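Local coordinates for protein putative O-acetylhomoserine (Thiol)-lyase (Campylobacter jejuni, PDB 4OC9) that probably uses pyridoxal 5'-phosphate to catalyse O-acetylhomoserine aminocarboxypropyl transfer, and may also have cysteine synthase activity, at residues Leu154-Ile159 against Ser340-Phe345; Ser344-Asp349 against Thr398-Arg403; Arg354-Lys359 against Lys419-Ser424. All coordinates share one frame; numbering follows the deposited sequence.

Overall arrangement
The three contacts follow the C-terminal sheet from its meeting with the large cofactor-binding part of the chain out to the C-terminus. Contact 1 sets the loop after strand 146-152 against strand 342-346; contact 2 pairs that same strand with 401-405, its neighbour in the sheet, and shares Ser344 and Phe345 with contact 1. Contact 3 joins helices 350-359 and 411-422, which follow those two strands in the chain, so the segments of contacts 2 and 3 alternate. Centres lie about 13 Å apart between contacts 1 and 2, 12 Å between 2 and 3, and 20 Å between 1 and 3. Ile356 packs on Phe345 and Ile402, tying helix to sheet.

Contact 1 (Leu154-Ile159 against Ser340-Phe345)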
ATOM      1  N   LEU D 154     -31.793   2.694  -5.796  1.00 15.83           N
ATOM      2  CA  LEU D 154     -31.748   2.425  -7.235  1.00 16.90           C
ATOM      3  C   LEU D 154     -31.257   0.999  -7.235  1.00 16.94           C
ATOM      4  O   LEU D 154     -30.094   0.734  -6.948  1.00 17.92           O
ATOM      5  CB  LEU D 154     -30.787   3.418  -7.854  1.00 18.34           C
ATOM      6  CG  LEU D 154     -30.558   3.339  -9.324  1.00 21.70           C
ATOM      7  CD1 LEU D 154     -31.883   3.426 -10.037  1.00 26.13           C
ATOM      8  CD2 LEU D 154     -29.632   4.489  -9.729  1.00 23.96           C
ATOM      9  N   SER D 155     -32.148   0.075  -7.540  1.00 20.47           N
ATOM     10  CA  SER D 155     -31.807  -1.362  -7.458  1.00 22.49           C
ATOM     11  C   SER D 155     -30.895  -1.965  -8.483  1.00 22.09           C
ATOM     12  O   SER D 155     -30.828  -1.508  -9.602  1.00 20.72           O
ATOM     13  CB  SER D 155     -33.059  -2.242  -7.426  1.00 20.46           C
ATOM     14  OG  SER D 155     -33.720  -2.255  -8.671  1.00 19.98           O
ATOM     15  N   ASN D 156     -30.241  -3.037  -8.039  1.00 22.64           N
ATOM     16  CA  ASN D 156     -29.291  -3.814  -8.804  1.00 24.70           C
ATOM     17  C   ASN D 156     -29.834  -5.222  -9.021  1.00 27.58           C
ATOM     18  O   ASN D 156     -29.873  -5.998  -8.084  1.00 41.35           O
ATOM     19  CB  ASN D 156     -27.981  -3.822  -8.037  1.00 22.40           C
ATOM     20  CG  ASN D 156     -26.873  -4.594  -8.743  1.00 23.14           C
ATOM     21  OD1 ASN D 156     -27.128  -5.403  -9.608  1.00 22.03           O
ATOM     22  ND2 ASN D 156     -25.645  -4.401  -8.287  1.00 19.61           N
ATOM     23  N   PRO D 157     -30.049  -5.638 -10.273  1.00 30.46           N
ATOM     24  CA  PRO D 157     -29.841  -5.044 -11.582  1.00 30.48           C
ATOM     25  C   PRO D 157     -31.032  -4.476 -12.300  1.00 29.12           C
ATOM     26  O   PRO D 157     -30.885  -4.120 -13.485  1.00 19.73           O
ATOM     27  CB  PRO D 157     -29.436  -6.264 -12.397  1.00 29.83           C
ATOM     28  CG  PRO D 157     -30.410  -7.268 -11.918  1.00 31.37           C
ATOM     29  CD  PRO D 157     -30.608  -6.987 -10.430  1.00 32.62           C
ATOM     30  N   GLN D 158     -32.199  -4.452 -11.656  1.00 30.54           N
ATOM     31  CA  GLN D 158     -33.392  -3.901 -12.349  1.00 31.76           C
ATOM     32  C   GLN D 158     -33.401  -2.372 -12.526  1.00 28.31           C
ATOM     33  O   GLN D 158     -34.083  -1.866 -13.381  1.00 27.77           O
ATOM     34  CB  GLN D 158     -34.772  -4.368 -11.905  1.00 38.26           C
ATOM     35  CG  GLN D 158     -35.767  -4.086 -13.022  1.00 40.59           C
ATOM     36  CD  GLN D 158     -37.197  -4.343 -12.629  1.00 45.15           C
ATOM     37  OE1 GLN D 158     -37.461  -4.904 -11.565  1.00 52.89           O
ATOM     38  NE2 GLN D 158     -38.131  -3.951 -13.483  1.00 43.51           N
ATOM     39  N   ILE D 159     -32.621  -1.658 -11.736  1.00 25.82           N
ATOM     40  CA  ILE D 159     -32.573  -0.206 -11.796  1.00 22.30           C
ATOM     41  C   ILE D 159     -33.968   0.265 -11.358  1.00 20.90           C
ATOM     42  O   ILE D 159     -34.570   1.140 -11.938  1.00 16.20           O
ATOM     43  CB  ILE D 159     -32.182   0.364 -13.164  1.00 23.83           C
ATOM     44  CG1 ILE D 159     -30.881  -0.232 -13.725  1.00 30.14           C
ATOM     45  CG2 ILE D 159     -31.937   1.848 -13.080  1.00 21.76           C
ATOM     46  CD1 ILE D 159     -31.009  -1.638 -14.226  1.00 33.78           C
ATOM     47  N   SER D 340     -26.838   7.502 -12.826  1.00 15.29           N
ATOM     48  CA  SER D 340     -25.712   6.578 -12.566  1.00 15.09           C
ATOM     49  C   SER D 340     -25.344   5.703 -13.772  1.00 14.38           C
ATOM     50  O   SER D 340     -25.884   5.867 -14.859  1.00 18.36           O
ATOM     51  CB  SER D 340     -25.940   5.771 -11.307  1.00 15.90           C
ATOM     52  OG  SER D 340     -24.755   5.092 -10.953  1.00 17.69           O
ATOM     53  N   GLY D 341     -24.412   4.783 -13.577  1.00 14.39           N
ATOM     54  CA  GLY D 341     -23.923   3.937 -14.674  1.00 13.82           C
ATOM     55  C   GLY D 341     -24.342   2.517 -14.831  1.00 14.09           C
ATOM     56  O   GLY D 341     -23.720   1.777 -15.581  1.00 14.56           O
ATOM     57  N   LEU D 342     -25.386   2.113 -14.124  1.00 14.34           N
ATOM     58  CA  LEU D 342     -25.850   0.746 -14.243  1.00 14.92           C
ATOM     59  C   LEU D 342     -27.098   0.685 -15.104  1.00 15.52           C
ATOM     60  O   LEU D 342     -27.974   1.544 -15.006  1.00 15.12           O
ATOM     61  CB  LEU D 342     -26.242   0.208 -12.886  1.00 16.76           C
ATOM     62  CG  LEU D 342     -26.516  -1.287 -12.881  1.00 18.17           C
ATOM     63  CD1 LEU D 342     -25.183  -2.008 -13.149  1.00 19.01           C
ATOM     64  CD2 LEU D 342     -27.049  -1.702 -11.538  1.00 19.12           C
ATOM     65  N   LEU D 343     -27.168  -0.290 -15.991  1.00 16.47           N
ATOM     66  CA  LEU D 343     -28.369  -0.431 -16.810  1.00 15.98           C
ATOM     67  C   LEU D 343     -28.475  -1.898 -17.224  1.00 17.62           C
ATOM     68  O   LEU D 343     -27.505  -2.650 -17.072  1.00 14.83           O
ATOM     69  CB  LEU D 343     -28.333   0.445 -18.028  1.00 16.56           C
ATOM     70  CG  LEU D 343     -27.390   0.173 -19.194  1.00 15.71           C
ATOM     71  CD1 LEU D 343     -27.798  -1.080 -19.942  1.00 14.93           C
ATOM     72  CD2 LEU D 343     -27.490   1.312 -20.190  1.00 15.06           C
ATOM     73  N   SER D 344     -29.652  -2.320 -17.692  1.00 16.67           N
ATOM     74  CA  SER D 344     -29.782  -3.679 -18.156  1.00 17.57           C
ATOM     75  C   SER D 344     -30.616  -3.645 -19.410  1.00 17.10           C
ATOM     76  O   SER D 344     -31.254  -2.657 -19.727  1.00 17.56           O
ATOM     77  CB  SER D 344     -30.396  -4.623 -17.135  1.00 18.34           C
ATOM     78  OG  SER D 344     -31.731  -4.302 -16.910  1.00 19.90           O
ATOM     79  N   PHE D 345     -30.519  -4.702 -20.203  1.00 19.49           N
ATOM     80  CA  PHE D 345     -31.305  -4.777 -21.428  1.00 18.55           C
ATOM     81  C   PHE D 345     -31.583  -6.235 -21.775  1.00 18.94           C
ATOM     82  O   PHE D 345     -30.897  -7.139 -21.295  1.00 18.63           O
ATOM     83  CB  PHE D 345     -30.633  -4.057 -22.626  1.00 16.99           C
ATOM     84  CG  PHE D 345     -29.362  -4.681 -23.110  1.00 15.88           C
ATOM     85  CD1 PHE D 345     -29.396  -5.664 -24.079  1.00 15.97           C
ATOM     86  CD2 PHE D 345     -28.145  -4.285 -22.614  1.00 14.35           C
ATOM     87  CE1 PHE D 345     -28.223  -6.234 -24.538  1.00 16.26           C
ATOM     88  CE2 PHE D 345     -26.974  -4.856 -23.056  1.00 14.28           C
ATOM     89  CZ  PHE D 345     -27.010  -5.822 -24.029  1.00 15.40           C
TER
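Pro157 and Ile159 approach the strand at Ser344 and Leu343, with CA atoms 6.7 Å apart for Pro157 and Ser344, whereas the backbones diverge toward Leu154 and Ser340. Leu342 provides the main apolar surface on the strand side. Its CG is anti to the backbone N (chi1 -170°), and its CD2 branch does the touching: it reaches Asn156 CG at 4.0 Å and also comes near Asn156 CA, the two side chains crossing at about a right angle. Leu342 CD2 further skirts the backbone, 4.3 Å from Ser155 O. The loop is bent here by the cis peptide bond between Asn156 and Pro157, and Ile159 N closes it by donating to Ser155 O at 2.8 Å.

This is a domain junction of the kind found in fold type I pyridoxal phosphate enzymes: the loop leaves strand 146-152 of the large seven-stranded sheet and meets strand 342-346 of the C-terminal sheet. Ser340 touches Tyr207, the residue after the cofactor-bearing Lys206, and its OG bonds to Val184 O.

Ile159 approaches from the last position of the loop segment. Its CG1 lies beside the backbone N and anti to the carbonyl carbon (chi1 -52°), and rests 3.6 Å from Leu342 O. The position of its CD1 is doubtful, because that atom crowds Pro157 O. Ser344 OG approaches Pro157 O at 3.5 Å but is hydrogen-bonded to Asn317 ND2. At the far end Leu154 CD2 meets Ser340 CB at 4.2 Å, through a methyl branch alone.

Contact 2 (Ser344-Asp349 against Thr398-Arg403); sequences SFEAKD and TKATIR
Phe345 and Ile402 form a hydrogen-bonded pair between two antiparallel strands, 342-346 and 401-405, neighbours in the C-terminal sheet, and are flanked by the non-hydrogen-bonded pairs Ser344-Arg403 and Glu346-Thr401; the short segments run at 156° to one another. The backbone bonds are reciprocal, Phe345 N to Ile402 O at 2.9 Å and Ile402 N to Phe345 O at 2.8 Å. Next along, Ala347 N adds a bond to Ala400 O, where the type I turn from Thr398 to Thr401 leads into strand 401-405.

Apolar contact belongs to the face bearing Phe345 and Ile402, whose side chains lie side by side and point the same way. Ile402 CB sits over one face of the ring in a CH-pi contact, 4.0 Å from its centroid and offset toward the rim, while CG2 meets Phe345 CE2 at 3.6 Å. Ala353 and Ile356 of helix 350-359 also touch Ile402.

Polar side-chain contact occupies the opposite face. The Glu346 chain bends at chi2 (-63°), and its carboxylate grips two hydroxyls, one with each oxygen. Thr398 OG1, meeting it tip to tip, donates to the syn lone pair of Glu346 OE1 at 2.6 Å, and also accepts from Ala400 N in an ST turn. Thr401 OG1, which itself accepts from Thr398 N, donates to Glu346 OE2 at 2.5 Å, from the syn side and 18° out of the carboxylate plane.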
ATOM      1  N   SER D 344     -29.652  -2.320 -17.692  1.00 16.67           N
ATOM      2  CA  SER D 344     -29.782  -3.679 -18.156  1.00 17.57           C
ATOM      3  C   SER D 344     -30.616  -3.645 -19.410  1.00 17.10           C
ATOM      4  O   SER D 344     -31.254  -2.657 -19.727  1.00 17.56           O
ATOM      5  CB  SER D 344     -30.396  -4.623 -17.135  1.00 18.34           C
ATOM      6  OG  SER D 344     -31.731  -4.302 -16.910  1.00 19.90           O
ATOM      7  N   PHE D 345     -30.519  -4.702 -20.203  1.00 19.49           N
ATOM      8  CA  PHE D 345     -31.305  -4.777 -21.428  1.00 18.55           C
ATOM      9  C   PHE D 345     -31.583  -6.235 -21.775  1.00 18.94           C
ATOM     10  O   PHE D 345     -30.897  -7.139 -21.295  1.00 18.63           O
ATOM     11  CB  PHE D 345     -30.633  -4.057 -22.626  1.00 16.99           C
ATOM     12  CG  PHE D 345     -29.362  -4.681 -23.110  1.00 15.88           C
ATOM     13  CD1 PHE D 345     -29.396  -5.664 -24.079  1.00 15.97           C
ATOM     14  CD2 PHE D 345     -28.145  -4.285 -22.614  1.00 14.35           C
ATOM     15  CE1 PHE D 345     -28.223  -6.234 -24.538  1.00 16.26           C
ATOM     16  CE2 PHE D 345     -26.974  -4.856 -23.056  1.00 14.28           C
ATOM     17  CZ  PHE D 345     -27.010  -5.822 -24.029  1.00 15.40           C
ATOM     18  N   GLU D 346     -32.569  -6.426 -22.640  1.00 19.55           N
ATOM     19  CA  GLU D 346     -32.972  -7.732 -23.103  1.00 20.31           C
ATOM     20  C   GLU D 346     -32.433  -8.009 -24.493  1.00 20.92           C
ATOM     21  O   GLU D 346     -32.617  -7.211 -25.411  1.00 21.31           O
ATOM     22  CB  GLU D 346     -34.517  -7.835 -23.151  1.00 21.32           C
ATOM     23  CG  GLU D 346     -35.184  -7.624 -21.806  1.00 22.69           C
ATOM     24  CD  GLU D 346     -34.787  -8.687 -20.806  1.00 26.97           C
ATOM     25  OE1 GLU D 346     -34.812  -9.878 -21.190  1.00 31.89           O
ATOM     26  OE2 GLU D 346     -34.493  -8.342 -19.638  1.00 27.53           O
ATOM     27  N   ALA D 347     -31.748  -9.137 -24.643  1.00 21.59           N
ATOM     28  CA  ALA D 347     -31.218  -9.551 -25.936  1.00 21.18           C
ATOM     29  C   ALA D 347     -32.373 -10.317 -26.596  1.00 21.91           C
ATOM     30  O   ALA D 347     -33.429 -10.450 -26.001  1.00 17.27           O
ATOM     31  CB  ALA D 347     -30.036 -10.465 -25.759  1.00 22.37           C
ATOM     32  N   LYS D 348     -32.183 -10.794 -27.823  1.00 26.49           N
ATOM     33  CA  LYS D 348     -33.237 -11.540 -28.541  1.00 30.64           C
ATOM     34  C   LYS D 348     -33.633 -12.770 -27.746  1.00 34.05           C
ATOM     35  O   LYS D 348     -34.810 -13.040 -27.569  1.00 37.45           O
ATOM     36  CB  LYS D 348     -32.806 -11.918 -29.969  1.00 32.68           C
ATOM     37  CG  LYS D 348     -32.579 -10.686 -30.873  1.00 36.09           C
ATOM     38  CD  LYS D 348     -32.140 -10.990 -32.307  1.00 34.26           C
ATOM     39  CE  LYS D 348     -30.797 -11.698 -32.384  1.00 35.11           C
ATOM     40  NZ  LYS D 348     -30.318 -11.878 -33.783  1.00 35.37           N
ATOM     41  N   ASP D 349     -32.621 -13.472 -27.236  1.00 35.55           N
ATOM     42  CA  ASP D 349     -32.801 -14.684 -26.441  1.00 29.12           C
ATOM     43  C   ASP D 349     -31.495 -15.061 -25.733  1.00 27.55           C
ATOM     44  O   ASP D 349     -30.479 -14.360 -25.848  1.00 24.44           O
ATOM     45  CB  ASP D 349     -33.274 -15.811 -27.355  1.00 29.42           C
ATOM     46  CG  ASP D 349     -32.329 -16.056 -28.498  1.00 30.48           C
ATOM     47  OD1 ASP D 349     -31.139 -15.670 -28.403  1.00 29.57           O
ATOM     48  OD2 ASP D 349     -32.782 -16.629 -29.512  1.00 31.17           O
ATOM     49  N   THR D 398     -34.593 -12.209 -16.881  1.00 23.53           N
ATOM     50  CA  THR D 398     -34.896 -13.309 -17.776  1.00 21.65           C
ATOM     51  C   THR D 398     -33.609 -13.948 -18.279  1.00 22.70           C
ATOM     52  O   THR D 398     -32.533 -13.490 -17.996  1.00 19.73           O
ATOM     53  CB  THR D 398     -35.627 -12.839 -19.048  1.00 21.61           C
ATOM     54  OG1 THR D 398     -34.725 -12.149 -19.918  1.00 22.36           O
ATOM     55  CG2 THR D 398     -36.852 -11.970 -18.712  1.00 21.52           C
ATOM     56  N   LYS D 399     -33.737 -14.989 -19.080  1.00 27.40           N
ATOM     57  CA  LYS D 399     -32.578 -15.649 -19.654  1.00 32.35           C
ATOM     58  C   LYS D 399     -31.894 -14.796 -20.742  1.00 29.97           C
ATOM     59  O   LYS D 399     -30.764 -15.103 -21.170  1.00 28.12           O
ATOM     60  CB  LYS D 399     -32.941 -17.035 -20.240  1.00 40.66           C
ATOM     61  CG  LYS D 399     -33.071 -18.177 -19.234  1.00 49.90           C
ATOM     62  CD  LYS D 399     -33.591 -19.516 -19.759  1.00 59.23           C
ATOM     63  CE  LYS D 399     -32.863 -20.117 -20.952  1.00 61.10           C
ATOM     64  NZ  LYS D 399     -31.537 -20.725 -20.698  1.00 62.94           N
ATOM     65  N   ALA D 400     -32.594 -13.770 -21.216  1.00 25.19           N
ATOM     66  CA  ALA D 400     -32.064 -12.889 -22.255  1.00 23.31           C
ATOM     67  C   ALA D 400     -31.485 -11.607 -21.664  1.00 18.86           C
ATOM     68  O   ALA D 400     -30.905 -10.799 -22.376  1.00 17.66           O
ATOM     69  CB  ALA D 400     -33.177 -12.561 -23.244  1.00 21.55           C
ATOM     70  N   THR D 401     -31.625 -11.443 -20.349  1.00 16.91           N
ATOM     71  CA  THR D 401     -31.151 -10.240 -19.670  1.00 14.68           C
ATOM     72  C   THR D 401     -29.654 -10.073 -19.524  1.00 14.63           C
ATOM     73  O   THR D 401     -28.947 -10.995 -19.125  1.00 12.95           O
ATOM     74  CB  THR D 401     -31.747 -10.146 -18.270  1.00 13.50           C
ATOM     75  OG1 THR D 401     -33.191 -10.123 -18.360  1.00 13.65           O
ATOM     76  CG2 THR D 401     -31.288  -8.876 -17.606  1.00 13.05           C
ATOM     77  N   ILE D 402     -29.193  -8.877 -19.843  1.00 12.92           N
ATOM     78  CA  ILE D 402     -27.787  -8.512 -19.743  1.00 13.67           C
ATOM     79  C   ILE D 402     -27.680  -7.275 -18.911  1.00 13.33           C
ATOM     80  O   ILE D 402     -28.483  -6.367 -19.072  1.00 11.75           O
ATOM     81  CB  ILE D 402     -27.170  -8.216 -21.107  1.00 14.56           C
ATOM     82  CG1 ILE D 402     -26.920  -9.543 -21.808  1.00 17.02           C
ATOM     83  CG2 ILE D 402     -25.807  -7.510 -20.960  1.00 14.07           C
ATOM     84  CD1 ILE D 402     -26.406  -9.392 -23.229  1.00 19.39           C
ATOM     85  N   ARG D 403     -26.682  -7.242 -18.036  1.00 13.42           N
ATOM     86  CA  ARG D 403     -26.472  -6.102 -17.178  1.00 14.04           C
ATOM     87  C   ARG D 403     -25.136  -5.470 -17.566  1.00 12.98           C
ATOM     88  O   ARG D 403     -24.172  -6.171 -17.804  1.00 12.00           O
ATOM     89  CB  ARG D 403     -26.371  -6.532 -15.725  1.00 17.04           C
ATOM     90  CG  ARG D 403     -26.341  -5.362 -14.762  1.00 18.51           C
ATOM     91  CD  ARG D 403     -25.970  -5.652 -13.310  1.00 19.47           C
ATOM     92  NE  ARG D 403     -24.939  -6.499 -12.725  1.00 21.86           N
ATOM     93  CZ  ARG D 403     -23.659  -6.316 -12.563  1.00 22.93           C
ATOM     94  NH1 ARG D 403     -23.074  -5.379 -13.228  1.00 25.79           N
ATOM     95  NH2 ARG D 403     -22.948  -7.247 -11.913  1.00 24.52           N
TER

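Contact 3 (Arg354-Lys359 against Lys419-Ser424); sequences RRICDK and KQAIES
Ile356 and Ala421 bring helices 350-359 and 411-422 together, their CA atoms only 4.9 Å apart. These are the helices that follow strands 342-346 and 401-405 of the C-terminal sheet, and they close against each other over it as part of the helical layer of an alpha/beta arrangement.

The inner part of the contact is apolar. The two branches of Ile356 divide the work: CG2 touches Ala421 CB at 4.1 Å, while CD1 meets Ile422 CG1 at 4.0 Å, the isoleucine chains crossing obliquely. Ile422 also packs on Leu307 of helix 276-309, and Ile356 on Ile376 of the sheet.

Lys359 is modelled in two conformations, and its side-chain contacts hold for the one described here. In it Lys359 lies over Ala421, its CB 3.4 Å from Ala421 CB, and CE comes beside Ser424 CB. The carbonyl oxygen of Lys359 accepts a hydrogen bond from Gln420, and a second from Gln361 NE2. Gln420 CG stands between the backbone N and carbonyl carbon (chi1 65°), and a further bend at chi2 follows before the amide meets Lys359 O. Gln420 NE2 donates to that oxygen at 3.1 Å in a nearly straight bond, with the acceptor in the amide plane but the donor well above the carbonyl plane. The same nitrogen also bonds to Asp417 OD1, which helps fix the amide's rotation.

At the outer end Arg355 faces the chain's C-terminal carboxylate. This pairing probably offsets the negative charge of the terminal carboxylate. Bent at chi3 (-57°), Arg355 presents NE to both oxygens, weakly in each case: 3.2 Å to Ser424 OXT, within a salt bridge, and 3.3 Å to Ser424 O.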
ATOM      1  N   ARG D 354     -25.529 -14.519 -24.732  1.00 25.11           N
ATOM      2  CA  ARG D 354     -24.288 -15.195 -24.527  1.00 25.67           C
ATOM      3  C   ARG D 354     -23.285 -14.747 -25.617  1.00 24.60           C
ATOM      4  O   ARG D 354     -22.099 -14.517 -25.323  1.00 28.13           O
ATOM      5  CB  ARG D 354     -24.585 -16.690 -24.595  1.00 27.21           C
ATOM      6  CG  ARG D 354     -23.657 -17.662 -23.940  1.00 29.32           C
ATOM      7  CD  ARG D 354     -24.143 -19.108 -24.188  1.00 32.09           C
ATOM      8  NE  ARG D 354     -22.922 -19.927 -24.105  1.00 38.79           N
ATOM      9  CZ  ARG D 354     -21.997 -20.036 -25.081  1.00 44.05           C
ATOM     10  NH1 ARG D 354     -20.913 -20.812 -24.927  1.00 47.71           N
ATOM     11  NH2 ARG D 354     -22.127 -19.357 -26.222  1.00 44.74           N
ATOM     12  N   ARG D 355     -23.709 -14.621 -26.877  1.00 25.03           N
ATOM     13  CA  ARG D 355     -22.757 -14.181 -27.922  1.00 25.38           C
ATOM     14  C   ARG D 355     -22.232 -12.804 -27.610  1.00 22.75           C
ATOM     15  O   ARG D 355     -21.067 -12.519 -27.844  1.00 28.32           O
ATOM     16  CB  ARG D 355     -23.319 -14.178 -29.348  1.00 28.95           C
ATOM     17  CG  ARG D 355     -23.534 -15.548 -29.957  1.00 32.28           C
ATOM     18  CD  ARG D 355     -23.878 -15.473 -31.445  1.00 34.68           C
ATOM     19  NE  ARG D 355     -25.059 -14.648 -31.725  1.00 39.99           N
ATOM     20  CZ  ARG D 355     -26.328 -15.064 -31.636  1.00 46.05           C
ATOM     21  NH1 ARG D 355     -26.616 -16.285 -31.210  1.00 51.77           N
ATOM     22  NH2 ARG D 355     -27.322 -14.234 -31.919  1.00 47.19           N
ATOM     23  N   ILE D 356     -23.118 -11.949 -27.123  1.00 19.36           N
ATOM     24  CA  ILE D 356     -22.765 -10.596 -26.767  1.00 17.22           C
ATOM     25  C   ILE D 356     -21.689 -10.618 -25.701  1.00 15.37           C
ATOM     26  O   ILE D 356     -20.655  -9.972 -25.863  1.00 16.06           O
ATOM     27  CB  ILE D 356     -23.990  -9.804 -26.282  1.00 16.65           C
ATOM     28  CG1 ILE D 356     -24.970  -9.576 -27.443  1.00 15.88           C
ATOM     29  CG2 ILE D 356     -23.563  -8.434 -25.782  1.00 16.12           C
ATOM     30  CD1 ILE D 356     -26.273  -8.945 -27.035  1.00 16.33           C
ATOM     31  N   CYS D 357     -21.930 -11.324 -24.609  1.00 16.97           N
ATOM     32  CA  CYS D 357     -20.931 -11.420 -23.529  1.00 19.13           C
ATOM     33  C   CYS D 357     -19.585 -11.967 -24.004  1.00 19.86           C
ATOM     34  O   CYS D 357     -18.542 -11.533 -23.534  1.00 22.17           O
ATOM     35  CB  CYS D 357     -21.392 -12.307 -22.409  1.00 19.92           C
ATOM     36  SG  CYS D 357     -22.790 -11.675 -21.522  1.00 20.95           S
ATOM     37  N   ASP D 358     -19.610 -12.873 -24.975  1.00 19.88           N
ATOM     38  CA  ASP D 358     -18.389 -13.449 -25.511  1.00 22.47           C
ATOM     39  C   ASP D 358     -17.691 -12.602 -26.614  1.00 20.85           C
ATOM     40  O   ASP D 358     -16.533 -12.866 -26.959  1.00 24.03           O
ATOM     41  CB  ASP D 358     -18.686 -14.882 -26.021  1.00 25.65           C
ATOM     42  CG  ASP D 358     -19.118 -15.878 -24.875  1.00 31.63           C
ATOM     43  OD1 ASP D 358     -19.040 -15.570 -23.664  1.00 35.20           O
ATOM     44  OD2 ASP D 358     -19.525 -17.012 -25.185  1.00 33.77           O
ATOM     45  N   LYS D 359     -18.376 -11.569 -27.113  0.50 19.79           N
ATOM     46  CA  LYS D 359     -17.836 -10.701 -28.183  0.50 19.67           C
ATOM     47  C   LYS D 359     -17.303  -9.335 -27.843  0.50 18.51           C
ATOM     48  O   LYS D 359     -16.611  -8.736 -28.673  0.50 18.21           O
ATOM     49  CB  LYS D 359     -18.952 -10.085 -29.012  0.50 18.83           C
ATOM     50  CG  LYS D 359     -18.525  -9.884 -30.435  0.50 19.66           C
ATOM     51  CD  LYS D 359     -18.729 -11.132 -31.286  0.50 19.16           C
ATOM     52  CE  LYS D 359     -18.307 -10.880 -32.760  0.50 18.08           C
ATOM     53  NZ  LYS D 359     -16.833 -10.905 -32.896  0.50 17.09           N
ATOM     54  N   LYS D 419     -22.185  -2.411 -30.408  1.00 15.01           N
ATOM     55  CA  LYS D 419     -22.792  -2.597 -31.687  1.00 18.32           C
ATOM     56  C   LYS D 419     -22.284  -3.872 -32.347  1.00 17.41           C
ATOM     57  O   LYS D 419     -23.075  -4.687 -32.822  1.00 15.61           O
ATOM     58  CB  LYS D 419     -22.499  -1.410 -32.608  1.00 20.90           C
ATOM     59  CG  LYS D 419     -23.247  -1.439 -33.933  1.00 23.41           C
ATOM     60  CD  LYS D 419     -22.902  -0.229 -34.787  1.00 28.18           C
ATOM     61  CE  LYS D 419     -23.863  -0.030 -35.945  1.00 33.19           C
ATOM     62  NZ  LYS D 419     -23.931  -1.129 -36.928  1.00 33.91           N
ATOM     63  N   GLN D 420     -20.977  -4.014 -32.433  1.00 17.11           N
ATOM     64  CA  GLN D 420     -20.417  -5.198 -33.105  1.00 19.40           C
ATOM     65  C   GLN D 420     -20.788  -6.480 -32.369  1.00 20.00           C
ATOM     66  O   GLN D 420     -21.022  -7.505 -33.003  1.00 20.49           O
ATOM     67  CB  GLN D 420     -18.900  -5.033 -33.415  1.00 17.43           C
ATOM     68  CG  GLN D 420     -17.953  -4.931 -32.219  1.00 18.11           C
ATOM     69  CD  GLN D 420     -17.701  -6.260 -31.515  1.00 19.42           C
ATOM     70  OE1 GLN D 420     -17.634  -7.311 -32.154  1.00 18.62           O
ATOM     71  NE2 GLN D 420     -17.464  -6.205 -30.215  1.00 19.84           N
ATOM     72  N   ALA D 421     -20.879  -6.420 -31.049  1.00 21.86           N
ATOM     73  CA  ALA D 421     -21.220  -7.621 -30.275  1.00 22.64           C
ATOM     74  C   ALA D 421     -22.670  -8.019 -30.512  1.00 24.51           C
ATOM     75  O   ALA D 421     -22.985  -9.187 -30.769  1.00 24.59           O
ATOM     76  CB  ALA D 421     -20.951  -7.393 -28.819  1.00 23.53           C
ATOM     77  N   ILE D 422     -23.538  -7.040 -30.459  1.00 23.22           N
ATOM     78  CA  ILE D 422     -24.963  -7.260 -30.700  1.00 25.24           C
ATOM     79  C   ILE D 422     -25.307  -7.755 -32.097  1.00 23.15           C
ATOM     80  O   ILE D 422     -26.148  -8.622 -32.260  1.00 25.80           O
ATOM     81  CB  ILE D 422     -25.684  -5.929 -30.522  1.00 26.75           C
ATOM     82  CG1 ILE D 422     -25.675  -5.518 -29.046  1.00 27.88           C
ATOM     83  CG2 ILE D 422     -27.092  -5.991 -31.052  1.00 28.05           C
ATOM     84  CD1 ILE D 422     -26.169  -4.094 -28.858  1.00 34.32           C
ATOM     85  N   GLU D 423     -24.656  -7.186 -33.095  1.00 25.44           N
ATOM     86  CA  GLU D 423     -24.896  -7.525 -34.501  1.00 25.53           C
ATOM     87  C   GLU D 423     -24.281  -8.831 -34.928  1.00 31.22           C
ATOM     88  O   GLU D 423     -24.405  -9.199 -36.081  1.00 32.22           O
ATOM     89  CB  GLU D 423     -24.507  -6.346 -35.401  1.00 22.30           C
ATOM     90  CG  GLU D 423     -25.369  -5.127 -35.102  1.00 21.09           C
ATOM     91  CD  GLU D 423     -24.968  -3.891 -35.849  1.00 19.46           C
ATOM     92  OE1 GLU D 423     -23.971  -3.908 -36.621  1.00 22.72           O
ATOM     93  OE2 GLU D 423     -25.606  -2.837 -35.609  1.00 16.43           O
ATOM     94  N   SER D 424     -23.493  -9.456 -34.051  1.00 40.28           N
ATOM     95  CA  SER D 424     -22.915 -10.789 -34.332  1.00 46.49           C
ATOM     96  C   SER D 424     -23.572 -11.736 -33.361  1.00 52.68           C
ATOM     97  O   SER D 424     -24.806 -11.819 -33.470  1.00 55.71           O
ATOM     98  CB  SER D 424     -21.380 -10.935 -34.371  1.00 45.97           C
ATOM     99  OG  SER D 424     -20.778 -10.431 -35.565  1.00 46.22           O
ATOM    100  OXT SER D 424     -22.962 -12.370 -32.479  1.00 61.68           O
TER